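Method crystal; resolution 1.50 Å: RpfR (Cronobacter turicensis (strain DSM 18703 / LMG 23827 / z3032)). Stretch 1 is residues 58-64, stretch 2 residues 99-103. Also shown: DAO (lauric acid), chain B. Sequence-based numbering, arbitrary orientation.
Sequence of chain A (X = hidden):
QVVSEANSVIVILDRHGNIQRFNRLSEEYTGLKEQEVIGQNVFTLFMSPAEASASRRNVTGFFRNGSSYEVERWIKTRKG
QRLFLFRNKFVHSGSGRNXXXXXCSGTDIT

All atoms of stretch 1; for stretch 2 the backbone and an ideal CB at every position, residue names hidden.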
ATOM      1  N   ASN A  58       8.943  -8.517   2.073  1.00 10.02           N
ATOM      2  CA  ASN A  58       7.780  -9.215   1.529  1.00 10.33           C
ATOM      3  C   ASN A  58       7.620  -8.923   0.044  1.00 11.08           C
ATOM      4  O   ASN A  58       7.412  -9.833  -0.768  1.00 10.06           O
ATOM      5  CB  ASN A  58       6.513  -8.763   2.263  1.00  8.93           C
ATOM      6  CG  ASN A  58       6.339  -9.417   3.601  1.00 13.36           C
ATOM      7  OD1 ASN A  58       7.223 -10.121   4.093  1.00 13.64           O
ATOM      8  ND2 ASN A  58       5.179  -9.183   4.217  1.00 14.99           N
ATOM      9  N   VAL A  59       7.697  -7.649  -0.331  1.00  9.82           N
ATOM     10  CA  VAL A  59       7.451  -7.284  -1.722  1.00  6.78           C
ATOM     11  C   VAL A  59       8.553  -7.833  -2.619  1.00  8.85           C
ATOM     12  O   VAL A  59       8.281  -8.412  -3.676  1.00 10.72           O
ATOM     13  CB  VAL A  59       7.275  -5.762  -1.860  1.00  8.59           C
ATOM     14  CG1 VAL A  59       7.189  -5.355  -3.326  1.00  9.30           C
ATOM     15  CG2 VAL A  59       6.025  -5.317  -1.100  1.00 11.84           C
ATOM     16  N   THR A  60       9.809  -7.690  -2.204  1.00 11.07           N
ATOM     17  CA  THR A  60      10.903  -8.257  -2.979  1.00 10.79           C
ATOM     18  C   THR A  60      10.761  -9.768  -3.108  1.00 12.29           C
ATOM     19  O   THR A  60      10.995 -10.328  -4.183  1.00 13.20           O
ATOM     20  CB  THR A  60      12.227  -7.886  -2.322  1.00 14.48           C
ATOM     21  OG1 THR A  60      12.296  -6.463  -2.182  1.00 15.30           O
ATOM     22  CG2 THR A  60      13.411  -8.358  -3.156  1.00 14.22           C
ATOM     23  N   GLY A  61      10.386 -10.447  -2.022  1.00 10.08           N
ATOM     24  CA  GLY A  61      10.165 -11.879  -2.111  1.00 10.69           C
ATOM     25  C   GLY A  61       8.997 -12.228  -3.011  1.00 11.55           C
ATOM     26  O   GLY A  61       9.059 -13.188  -3.784  1.00 14.17           O
ATOM     27  N   PHE A  62       7.913 -11.449  -2.923  1.00 10.27           N
ATOM     28  CA  PHE A  62       6.743 -11.684  -3.761  1.00 10.01           C
ATOM     29  C   PHE A  62       7.110 -11.609  -5.234  1.00 11.71           C
ATOM     30  O   PHE A  62       6.665 -12.436  -6.038  1.00 11.80           O
ATOM     31  CB  PHE A  62       5.660 -10.653  -3.432  1.00 10.76           C
ATOM     32  CG  PHE A  62       4.407 -10.800  -4.249  1.00 12.19           C
ATOM     33  CD1 PHE A  62       3.489 -11.798  -3.973  1.00 13.99           C
ATOM     34  CD2 PHE A  62       4.149  -9.937  -5.306  1.00 14.69           C
ATOM     35  CE1 PHE A  62       2.342 -11.937  -4.733  1.00 16.38           C
ATOM     36  CE2 PHE A  62       2.997 -10.074  -6.070  1.00 14.33           C
ATOM     37  CZ  PHE A  62       2.098 -11.077  -5.783  1.00 15.85           C
ATOM     38  N   PHE A  63       7.935 -10.631  -5.609  1.00 10.02           N
ATOM     39  CA  PHE A  63       8.312 -10.504  -7.015  1.00 11.30           C
ATOM     40  C   PHE A  63       9.188 -11.654  -7.484  1.00 11.81           C
ATOM     41  O   PHE A  63       9.224 -11.942  -8.688  1.00 13.67           O
ATOM     42  CB  PHE A  63       8.941  -9.136  -7.298  1.00 11.74           C
ATOM     43  CG  PHE A  63       7.927  -8.086  -7.658  1.00 12.71           C
ATOM     44  CD1 PHE A  63       7.242  -7.391  -6.675  1.00 12.53           C
ATOM     45  CD2 PHE A  63       7.635  -7.824  -8.979  1.00 12.80           C
ATOM     46  CE1 PHE A  63       6.288  -6.445  -7.011  1.00  9.85           C
ATOM     47  CE2 PHE A  63       6.686  -6.884  -9.326  1.00 13.39           C
ATOM     48  CZ  PHE A  63       6.015  -6.187  -8.346  1.00 11.76           C
ATOM     49  N   ARG A  64       9.871 -12.334  -6.565  1.00 11.98           N
ATOM     50  CA  ARG A  64      10.662 -13.495  -6.943  1.00 14.61           C
ATOM     51  C   ARG A  64       9.779 -14.714  -7.179  1.00 15.81           C
ATOM     52  O   ARG A  64       9.815 -15.317  -8.256  1.00 17.05           O
ATOM     53  CB  ARG A  64      11.706 -13.796  -5.870  1.00 13.53           C
ATOM     54  CG  ARG A  64      12.561 -14.998  -6.210  1.00 16.22           C
ATOM     55  CD  ARG A  64      13.679 -15.198  -5.210  1.00 17.73           C
ATOM     56  NE  ARG A  64      14.400 -16.434  -5.481  1.00 20.73           N
ATOM     57  CZ  ARG A  64      15.398 -16.551  -6.355  1.00 47.42           C
ATOM     58  NH1 ARG A  64      15.988 -17.729  -6.534  1.00 42.94           N
ATOM     59  NH2 ARG A  64      15.813 -15.498  -7.050  1.00 29.63           N
ATOM     60  N   UNK A  99       4.512  -9.812 -15.174  1.00 26.43           N
ATOM     61  CA  UNK A  99       3.928  -9.026 -14.102  1.00 22.12           C
ATOM     62  C   UNK A  99       4.960  -8.092 -13.489  1.00 34.60           C
ATOM     63  O   UNK A  99       5.978  -8.537 -12.962  1.00 42.47           O
ATOM     64  CB  UNK A  99       3.338  -9.943 -13.028  1.00 22.12           C
ATOM     65  N   UNK A 100       4.692  -6.792 -13.554  1.00 15.90           N
ATOM     66  CA  UNK A 100       5.577  -5.799 -12.952  1.00 16.52           C
ATOM     67  C   UNK A 100       4.900  -4.966 -11.879  1.00 14.16           C
ATOM     68  O   UNK A 100       5.593  -4.200 -11.191  1.00 14.06           O
ATOM     69  CB  UNK A 100       6.130  -4.873 -14.037  1.00 16.52           C
ATOM     70  N   UNK A 101       3.589  -5.093 -11.689  1.00 13.16           N
ATOM     71  CA  UNK A 101       2.876  -4.307 -10.696  1.00 11.86           C
ATOM     72  C   UNK A 101       2.141  -5.204  -9.710  1.00 10.78           C
ATOM     73  O   UNK A 101       1.590  -6.248 -10.078  1.00 10.86           O
ATOM     74  CB  UNK A 101       1.892  -3.354 -11.378  1.00 11.86           C
ATOM     75  N   UNK A 102       2.133  -4.758  -8.461  1.00  9.51           N
ATOM     76  CA  UNK A 102       1.478  -5.420  -7.343  1.00  8.38           C
ATOM     77  C   UNK A 102       0.298  -4.551  -6.929  1.00  7.88           C
ATOM     78  O   UNK A 102       0.472  -3.347  -6.694  1.00  9.08           O
ATOM     79  CB  UNK A 102       2.443  -5.649  -6.178  1.00  8.38           C
ATOM     80  N   UNK A 103      -0.900  -5.140  -6.898  1.00  7.39           N
ATOM     81  CA  UNK A 103      -2.100  -4.453  -6.429  1.00  7.46           C
ATOM     82  C   UNK A 103      -2.242  -4.743  -4.944  1.00  6.23           C
ATOM     83  O   UNK A 103      -2.345  -5.907  -4.543  1.00  6.92           O
ATOM     84  CB  UNK A 103      -3.344  -4.893  -7.203  1.00  7.46           C
TER
HETATM   85  O1  DAO B 301       3.952  -5.753   3.655  1.00 14.08           O
HETATM   86  O2  DAO B 301       3.525  -7.473   2.395  1.00 10.68           O
HETATM   87  C1  DAO B 301       3.566  -6.219   2.552  1.00  9.41           C
HETATM   88  C2  DAO B 301       3.188  -5.239   1.428  1.00 12.31           C
HETATM   89  C3  DAO B 301       2.262  -4.114   1.938  1.00 20.42           C
HETATM   90  C4  DAO B 301       2.138  -2.914   0.974  1.00 22.51           C
HETATM   91  C5  DAO B 301       1.092  -1.918   1.511  1.00 24.52           C
HETATM   92  C6  DAO B 301       0.938  -0.587   0.734  1.00 18.12           C
HETATM   93  C7  DAO B 301       0.727   0.561   1.755  1.00 21.51           C
HETATM   94  C8  DAO B 301      -0.155   1.728   1.290  1.00 30.84           C
HETATM   95  C9  DAO B 301      -0.411   2.649   2.493  1.00 21.30           C
HETATM   96  C10 DAO B 301      -0.936   4.046   2.132  1.00 26.23           C
HETATM   97  C11 DAO B 301      -2.463   4.112   2.045  1.00 25.17           C
HETATM   98  C12 DAO B 301      -3.097   4.260   3.430  1.00 27.60           C

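Stretch 1 is a helix that offers stretch 2 an apolar surface made of Val-59, Phe-62 and Phe-63. Val-59 and Phe-63 lie one helical turn apart, tied by the hydrogen bond from Phe-63 N to Val-59 O (3.0 Å), so their side chains line the same flank.

At position 99 CA-to-CB points sideways, and the ideal CB has nothing of stretch 1 within 5.5 Å. No partner of either charge is offered there, so almost any side chain would fit, polar ones included. The deposited residue is Glu-99. The side chain comes no nearer than 5.8 Å, Glu-99 CB to Phe-63 CE2, and the contact it makes is through backbone, with its O 4.1 Å from Phe-63 CE2.

Position 100 turns its CA-to-CB bond away, and phi/psi of -120/-7 is not a strand conformation. The ideal CB is still 5.2 Å from Phe-63 CE2, so the choice of side chain is loose: polar or apolar would be tolerated. What meets the helix is the carbonyl, whose O lies 3.4 Å from Phe-63 CE2, at the edge of the ring and near its plane. A ring edge carries slightly positive C-H groups, which suits an oxygen, and any residue type supplies that oxygen. The residue is Ile-100, chi1 p; its side chain comes no closer than 5.1 Å, from Ile-100 CB to Phe-63 CE2.

Position 101 also points away, with extended backbone angles of -123/143 and no atom of stretch 1 near its ideal CB. The helix sets no preference here. Phe-101 fills it, approaching the helix through its main chain: its C is 4.2 Å from Phe-63 CZ.

Position 102 is the one that stretch 1 really specifies. CA-to-CB points toward the helix, and the ideal CB sits 4.0 Å from Phe-63 CE1 and 4.5 Å from Phe-62 CE2, beside two aromatic rings, with Val-59 CG2 further along. With carbon on these sides and no side-chain donor or acceptor among the three, an apolar side chain is called for; leucine, isoleucine, valine or methionine would all be reasonable, the longer ones better able to reach Val-59. The deposited Leu-102 (chi1 t, chi2 p) touches all three: CD1 lies 3.6 Å from Phe-62 CE2, CD2 4.0 Å from Val-59 CG2, while CB packs 4.0 Å from Phe-63 CE1. Val-59 CG2 also lies 3.8 Å from C2 of the bound lauric acid, so this apolar patch borders the ligand.

Position 103 continues the strand, its side chain out of reach of the helix. Stretch 1 leaves it free, and the residue is Ile-103.

Stretch 2 99-103: EIFLI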
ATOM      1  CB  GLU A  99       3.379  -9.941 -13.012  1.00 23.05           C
ATOM      2  CG  GLU A  99       2.321 -10.922 -13.495  1.00 39.50           C
ATOM      3  CD  GLU A  99       2.755 -12.374 -13.373  1.00 43.63           C
ATOM      4  OE1 GLU A  99       3.975 -12.639 -13.302  1.00 33.96           O
ATOM      5  OE2 GLU A  99       1.868 -13.254 -13.345  1.00 29.54           O
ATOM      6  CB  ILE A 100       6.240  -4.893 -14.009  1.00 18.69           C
ATOM      7  CG1 ILE A 100       5.186  -4.289 -14.938  1.00 21.69           C
ATOM      8  CG2 ILE A 100       7.281  -5.692 -14.780  1.00 35.53           C
ATOM      9  CD1 ILE A 100       5.754  -3.356 -16.002  1.00 41.69           C
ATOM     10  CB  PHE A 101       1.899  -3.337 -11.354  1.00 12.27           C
ATOM     11  CG  PHE A 101       2.566  -2.339 -12.230  1.00 13.75           C
ATOM     12  CD1 PHE A 101       3.495  -1.463 -11.707  1.00 19.98           C
ATOM     13  CD2 PHE A 101       2.291  -2.284 -13.582  1.00 16.43           C
ATOM     14  CE1 PHE A 101       4.127  -0.539 -12.509  1.00 20.79           C
ATOM     15  CE2 PHE A 101       2.924  -1.364 -14.392  1.00 23.30           C
ATOM     16  CZ  PHE A 101       3.843  -0.490 -13.852  1.00 23.65           C
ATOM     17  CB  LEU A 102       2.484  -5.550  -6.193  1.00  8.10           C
ATOM     18  CG  LEU A 102       1.966  -5.833  -4.791  1.00  7.06           C
ATOM     19  CD1 LEU A 102       1.244  -7.151  -4.765  1.00 13.47           C
ATOM     20  CD2 LEU A 102       3.111  -5.815  -3.787  1.00 10.83           C
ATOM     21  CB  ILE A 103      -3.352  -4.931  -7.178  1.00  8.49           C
ATOM     22  CG1 ILE A 103      -3.244  -4.696  -8.677  1.00 10.65           C
ATOM     23  CG2 ILE A 103      -4.599  -4.207  -6.654  1.00  7.70           C
ATOM     24  CD1 ILE A 103      -4.274  -5.494  -9.451  1.00  9.84           C
TER
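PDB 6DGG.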